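Local atomic coordinates of lipase, class 3 (Penicillium roqueforti FM164, PDB entry 6L7N), a protein that probably hydrolyses ester bonds of lipid substrates as a fungal class 3 lipase of the alpha/beta-hydrolase superfamily. Residues D26-Q31 / D56-T61; N90-A95 / D201-L206. All coordinates share one frame; numbering follows the deposited sequence.

Interaction 1 of 2, residues D26-Q31 / D56-T61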
loop_
_atom_site.group_PDB
_atom_site.type_symbol
_atom_site.label_atom_id
_atom_site.label_comp_id
_atom_site.label_asym_id
_atom_site.label_seq_id
_atom_site.Cartn_x
_atom_site.Cartn_y
_atom_site.Cartn_z
ATOM N N ASP A 26 13.936 -2.090 12.553
ATOM C CA ASP A 26 13.870 -3.203 13.498
ATOM C C ASP A 26 12.945 -4.308 13.012
ATOM O O ASP A 26 13.131 -5.472 13.373
ATOM C CB ASP A 26 13.383 -2.712 14.851
ATOM C CG ASP A 26 13.945 -1.370 15.203
ATOM O OD1 ASP A 26 15.156 -1.160 14.957
ATOM O OD2 ASP A 26 13.187 -0.506 15.717
ATOM N N ASP A 27 11.930 -3.969 12.228
ATOM C CA ASP A 27 10.996 -5.002 11.797
ATOM C C ASP A 27 11.432 -5.659 10.492
ATOM O O ASP A 27 11.332 -6.882 10.357
ATOM C CB ASP A 27 9.586 -4.423 11.644
ATOM C CG ASP A 27 8.922 -4.126 12.983
ATOM O OD1 ASP A 27 8.992 -4.969 13.910
ATOM O OD2 ASP A 27 8.340 -3.036 13.106
ATOM N N TYR A 28 11.940 -4.893 9.533
ATOM C CA TYR A 28 12.305 -5.519 8.273
ATOM C C TYR A 28 13.721 -6.083 8.270
ATOM O O TYR A 28 14.134 -6.676 7.270
ATOM C CB TYR A 28 12.087 -4.553 7.093
ATOM C CG TYR A 28 12.872 -3.258 7.051
ATOM C CD1 TYR A 28 14.225 -3.247 6.743
ATOM C CD2 TYR A 28 12.234 -2.035 7.243
ATOM C CE1 TYR A 28 14.934 -2.049 6.666
ATOM C CE2 TYR A 28 12.938 -0.827 7.170
ATOM C CZ TYR A 28 14.286 -0.845 6.884
ATOM O OH TYR A 28 14.991 0.339 6.796
ATOM N N THR A 29 14.458 -5.962 9.372
ATOM C CA THR A 29 15.679 -6.730 9.565
ATOM C C THR A 29 15.540 -7.723 10.705
ATOM O O THR A 29 16.550 -8.253 11.180
ATOM C CB THR A 29 16.873 -5.817 9.842
ATOM O OG1 THR A 29 16.728 -5.246 11.148
ATOM C CG2 THR A 29 16.973 -4.715 8.793
ATOM N N ALA A 30 14.322 -7.961 11.171
ATOM C CA ALA A 30 14.113 -8.852 12.298
ATOM C C ALA A 30 14.468 -10.291 11.929
ATOM O O ALA A 30 14.456 -10.697 10.755
ATOM C CB ALA A 30 12.665 -8.769 12.784
ATOM N N GLN A 31 14.806 -11.063 12.955
ATOM C CA GLN A 31 15.056 -12.483 12.779
ATOM C C GLN A 31 13.738 -13.238 12.680
ATOM O O GLN A 31 12.727 -12.839 13.264
ATOM C CB GLN A 31 15.902 -13.031 13.931
ATOM C CG GLN A 31 17.373 -12.693 13.781
ATOM C CD GLN A 31 17.959 -13.244 12.491
ATOM O OE1 GLN A 31 17.693 -14.385 12.112
ATOM N NE2 GLN A 31 18.739 -12.425 11.797
ATOM N N ASP A 56 11.765 -11.286 5.887
ATOM C CA ASP A 56 11.834 -9.853 5.647
ATOM C C ASP A 56 12.941 -9.547 4.656
ATOM O O ASP A 56 13.781 -10.392 4.326
ATOM C CB ASP A 56 12.031 -9.048 6.936
ATOM C CG ASP A 56 13.075 -9.630 7.840
ATOM O OD1 ASP A 56 14.114 -10.134 7.339
ATOM O OD2 ASP A 56 12.839 -9.569 9.073
ATOM N N PHE A 57 12.919 -8.306 4.182
ATOM C CA PHE A 57 13.863 -7.857 3.174
ATOM C C PHE A 57 14.140 -6.378 3.406
ATOM O O PHE A 57 13.216 -5.596 3.636
ATOM C CB PHE A 57 13.334 -8.135 1.761
ATOM C CG PHE A 57 11.881 -7.769 1.547
ATOM C CD1 PHE A 57 10.864 -8.626 1.941
ATOM C CD2 PHE A 57 11.544 -6.588 0.910
ATOM C CE1 PHE A 57 9.535 -8.297 1.732
ATOM C CE2 PHE A 57 10.219 -6.252 0.692
ATOM C CZ PHE A 57 9.212 -7.110 1.107
ATOM N N SER A 58 15.415 -6.006 3.383
ATOM C CA SER A 58 15.846 -4.703 3.865
ATOM C C SER A 58 16.205 -3.793 2.702
ATOM O O SER A 58 16.605 -4.257 1.630
ATOM C CB SER A 58 17.061 -4.833 4.795
ATOM O OG SER A 58 17.504 -3.563 5.241
ATOM N N ASN A 59 16.069 -2.490 2.928
ATOM C CA ASN A 59 16.690 -1.570 1.991
ATOM C C ASN A 59 18.200 -1.604 2.198
ATOM O O ASN A 59 18.714 -2.087 3.217
ATOM C CB ASN A 59 16.113 -0.148 2.118
ATOM C CG ASN A 59 16.281 0.475 3.516
ATOM O OD1 ASN A 59 15.944 1.649 3.721
ATOM N ND2 ASN A 59 16.786 -0.295 4.468
ATOM N N ALA A 60 18.914 -1.116 1.199
ATOM C CA ALA A 60 20.358 -1.259 1.192
ATOM C C ALA A 60 20.947 -0.368 0.110
ATOM O O ALA A 60 20.313 0.603 -0.312
ATOM C CB ALA A 60 20.749 -2.721 0.964
ATOM N N THR A 61 22.173 -0.670 -0.310
ATOM C CA THR A 61 22.802 0.074 -1.390
ATOM C C THR A 61 22.192 -0.251 -2.744
ATOM O O THR A 61 22.401 0.504 -3.698
ATOM C CB THR A 61 24.302 -0.221 -1.426
ATOM O OG1 THR A 61 24.505 -1.615 -1.699
ATOM C CG2 THR A 61 24.954 0.119 -0.090
#

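Interaction 2 of 2, residues N90-A95 / D201-L206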
loop_
_atom_site.group_PDB
_atom_site.type_symbol
_atom_site.label_atom_id
_atom_site.label_comp_id
_atom_site.label_asym_id
_atom_site.label_seq_id
_atom_site.Cartn_x
_atom_site.Cartn_y
_atom_site.Cartn_z
ATOM N N ASN A 90 10.993 14.554 -2.717
ATOM C CA ASN A 90 11.757 14.731 -3.952
ATOM C C ASN A 90 11.072 14.056 -5.124
ATOM O O ASN A 90 11.180 14.529 -6.260
ATOM C CB ASN A 90 13.174 14.189 -3.790
ATOM C CG ASN A 90 13.998 15.047 -2.875
ATOM O OD1 ASN A 90 13.456 15.899 -2.172
ATOM N ND2 ASN A 90 15.305 14.830 -2.862
ATOM N N TRP A 91 10.360 12.961 -4.855
ATOM C CA TRP A 91 9.582 12.279 -5.879
ATOM C C TRP A 91 8.454 13.173 -6.383
ATOM O O TRP A 91 8.276 13.343 -7.592
ATOM C CB TRP A 91 9.056 10.953 -5.290
ATOM C CG TRP A 91 8.285 10.065 -6.211
ATOM C CD1 TRP A 91 8.780 9.077 -7.014
ATOM C CD2 TRP A 91 6.871 10.069 -6.396
ATOM N NE1 TRP A 91 7.749 8.471 -7.709
ATOM C CE2 TRP A 91 6.567 9.060 -7.343
ATOM C CE3 TRP A 91 5.826 10.821 -5.847
ATOM C CZ2 TRP A 91 5.261 8.798 -7.763
ATOM C CZ3 TRP A 91 4.526 10.555 -6.258
ATOM C CH2 TRP A 91 4.256 9.546 -7.204
ATOM N N VAL A 92 7.707 13.792 -5.466
ATOM C CA VAL A 92 6.665 14.741 -5.871
ATOM C C VAL A 92 7.269 15.874 -6.694
ATOM O O VAL A 92 6.757 16.246 -7.758
ATOM C CB VAL A 92 5.930 15.289 -4.633
ATOM C CG1 VAL A 92 5.006 16.452 -5.015
ATOM C CG2 VAL A 92 5.163 14.173 -3.922
ATOM N N SER A 93 8.383 16.423 -6.224
ATOM C CA SER A 93 8.876 17.655 -6.816
ATOM C C SER A 93 9.589 17.430 -8.141
ATOM O O SER A 93 9.570 18.323 -8.994
ATOM C CB SER A 93 9.794 18.375 -5.828
ATOM O OG SER A 93 10.801 17.514 -5.333
ATOM N N ASP A 94 10.193 16.257 -8.361
ATOM C CA ASP A 94 11.083 16.118 -9.502
ATOM C C ASP A 94 11.054 14.759 -10.179
ATOM O O ASP A 94 11.745 14.588 -11.189
ATOM C CB ASP A 94 12.539 16.423 -9.084
ATOM C CG ASP A 94 12.794 17.900 -8.911
ATOM O OD1 ASP A 94 12.813 18.615 -9.928
ATOM O OD2 ASP A 94 12.969 18.350 -7.763
ATOM N N ALA A 95 10.285 13.795 -9.685
ATOM C CA ALA A 95 10.334 12.486 -10.309
ATOM C C ALA A 95 9.735 12.536 -11.704
ATOM O O ALA A 95 8.719 13.193 -11.951
ATOM C CB ALA A 95 9.606 11.438 -9.466
ATOM N N ASP A 201 -3.512 15.407 -0.041
ATOM C CA ASP A 201 -2.227 14.721 -0.205
ATOM C C ASP A 201 -1.785 14.758 -1.668
ATOM O O ASP A 201 -2.543 14.345 -2.553
ATOM C CB ASP A 201 -2.385 13.283 0.299
ATOM C CG ASP A 201 -1.103 12.463 0.244
ATOM O OD1 ASP A 201 -0.035 12.972 -0.159
ATOM O OD2 ASP A 201 -1.192 11.257 0.583
ATOM N N PRO A 202 -0.594 15.290 -1.974
ATOM C CA PRO A 202 -0.160 15.339 -3.384
ATOM C C PRO A 202 0.251 13.993 -3.945
ATOM O O PRO A 202 0.206 13.799 -5.168
ATOM C CB PRO A 202 1.032 16.303 -3.351
ATOM C CG PRO A 202 1.542 16.226 -1.949
ATOM C CD PRO A 202 0.311 16.042 -1.091
ATOM N N VAL A 203 0.642 13.049 -3.102
ATOM C CA VAL A 203 1.240 11.827 -3.627
ATOM C C VAL A 203 0.227 11.003 -4.424
ATOM O O VAL A 203 0.572 10.552 -5.523
ATOM C CB VAL A 203 1.900 11.024 -2.502
ATOM C CG1 VAL A 203 2.388 9.669 -3.019
ATOM C CG2 VAL A 203 3.058 11.842 -1.931
ATOM N N PRO A 204 -1.013 10.794 -3.962
ATOM C CA PRO A 204 -1.987 10.078 -4.808
ATOM C C PRO A 204 -2.390 10.827 -6.065
ATOM O O PRO A 204 -3.173 10.289 -6.857
ATOM C CB PRO A 204 -3.199 9.899 -3.878
ATOM C CG PRO A 204 -2.618 9.939 -2.498
ATOM C CD PRO A 204 -1.521 10.949 -2.589
ATOM N N LYS A 205 -1.938 12.061 -6.255
ATOM C CA LYS A 205 -2.277 12.801 -7.464
ATOM C C LYS A 205 -1.313 12.522 -8.608
ATOM O O LYS A 205 -1.543 12.992 -9.731
ATOM C CB LYS A 205 -2.321 14.301 -7.166
ATOM C CG LYS A 205 -3.317 14.673 -6.072
ATOM C CD LYS A 205 -3.228 16.147 -5.744
ATOM C CE LYS A 205 -4.248 16.571 -4.698
ATOM N NZ LYS A 205 -4.284 18.080 -4.599
ATOM N N LEU A 206 -0.266 11.741 -8.360
ATOM C CA LEU A 206 0.790 11.491 -9.321
ATOM C C LEU A 206 0.946 9.996 -9.589
ATOM O O LEU A 206 0.664 9.166 -8.713
ATOM C CB LEU A 206 2.126 12.069 -8.832
ATOM C CG LEU A 206 2.209 13.612 -8.884
ATOM C CD1 LEU A 206 3.323 14.171 -8.009
ATOM C CD2 LEU A 206 2.361 14.125 -10.318
#

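Interaction 1 of 2, residues D26-Q31 / D56-T61
Asp-56 OD2 lies among backbone atoms at the end of helix 25-28, with Ala-30 O 2.6 Å from it. Two oxygens at this separation suggest that the carboxyl group holds a proton and donates it, although the geometry alone does not prove this. Ala-30 N lies 3.0 Å from Asp-56 OD2 as well, but at a poor angle for a bond, and Asp-27 O, an acceptor, comes within 3.3 Å of that same OD2. The first torsion of Asp-56 sets CG between its own N and carbonyl carbon (chi1 45°), which brings CG to 3.2 Å from Tyr-28 O.

Farther along, the Tyr-28 ring runs beside Ser-58 and Asn-59. Ser-58 OG sits at the ring's edge, near its plane, 3.3 Å from Tyr-28 CE1. The hydroxyl of Ser-58 gives its proton to Asn-59 O over 2.8 Å, in the carbonyl plane and on a lone pair, which leaves the oxygen itself beside the ring C-H. The methyl CG2 of Thr-29 adds a looser van der Waals touch on Ser-58 OG and CB. At the phenol end, Asn-59 ND2 is 3.0 Å from Tyr-28 OH, with ring and amide planes 86° apart. Asn-59 OD1 is hydrogen-bonded to Arg-83 NH1, a second-shell bond that limits how the amide can turn.

The contact ties helix 25-28 to the end of strand 52-57, an outermost strand of the sheet, where Phe-57 pairs by backbone hydrogen bonds with Gly-67 of the next strand. The helix ends at Tyr-28, and the acid lies beside the carbonyl oxygens of Asp-27, Tyr-28 and Ala-30. These acceptors would probably raise the pKa of Asp-56, in keeping with a protonated carboxyl.

Interaction 2 of 2, residues N90-A95 / D201-L206
Pro-202, Val-203 and Leu-206 pack against Trp-91 and Val-92 of helix 88-94, joining the loop after strand 193-198 of this alpha/beta-hydrolase fold to a helix that, by its place in the chain, probably corresponds to the lid of fungal class 3 lipases. Asp-201 opens the loop with an Asx turn: its OD1 accepts from Val-203 N at 3.0 Å with an N-H...O angle of 164°, the donor coming from 59° above the carboxylate plane. Its other oxygen, OD2, accepts from His-261 ND1 and is also bonded to Tyr-264 OH, an arrangement consistent with the acid of a catalytic triad with Ser-147.

Pro-202 adds a light touch, its CB lying 4.3 Å from Val-92 CG1. At Val-203, which starts the short 3-10 turn 203-205, the two methyls divide the work. CG2 meets Val-92 CG2 at 3.7 Å, the side chains crossing at about a right angle, while CG1 lies 4.0 Å from Trp-91 CZ3. The Val-203 side chain also touches His-261, which brings this packing next to the presumed triad.

Leu-206 closes the segment. Its CB is 3.7 Å from Trp-91 CH2, the two side chains running past one another in opposing senses; CG of Trp-91 stands anti to its backbone N (chi1 -177°), carrying the indole out from the helix, and its six-membered ring meets Leu-206. The indole also meets the ring of Phe-97. An alanine at Trp-91 would probably open a gap beside Val-203 CG1 and Leu-206 CB and leave Phe-97 without its ring partner. The branch end of Leu-206 reaches the helix backbone, with CD1 4.0 Å from Val-92 CA. Leu-206 O, finally, lies in the indole plane at its edge, 3.9 Å from Trp-91 CH2.

Overall arrangement
The two contacts come in series along the chain: interaction 1 is complete before helix 88-94 of interaction 2 begins. Their centres are 26 Å apart and their nearest atoms about 15 Å, so neither touches the other. Both relate to the mixed eight-stranded sheet, but at different places. Interaction 1 lies at an outermost strand, 52-57, and joins it to the short helix 25-28. Interaction 2 joins the loop leaving strand 193-198, two strands in from the other margin, to helix 88-94, which follows strand 77-83. The first is therefore packing at the sheet's edge, whereas the second adjoins the probable catalytic centre.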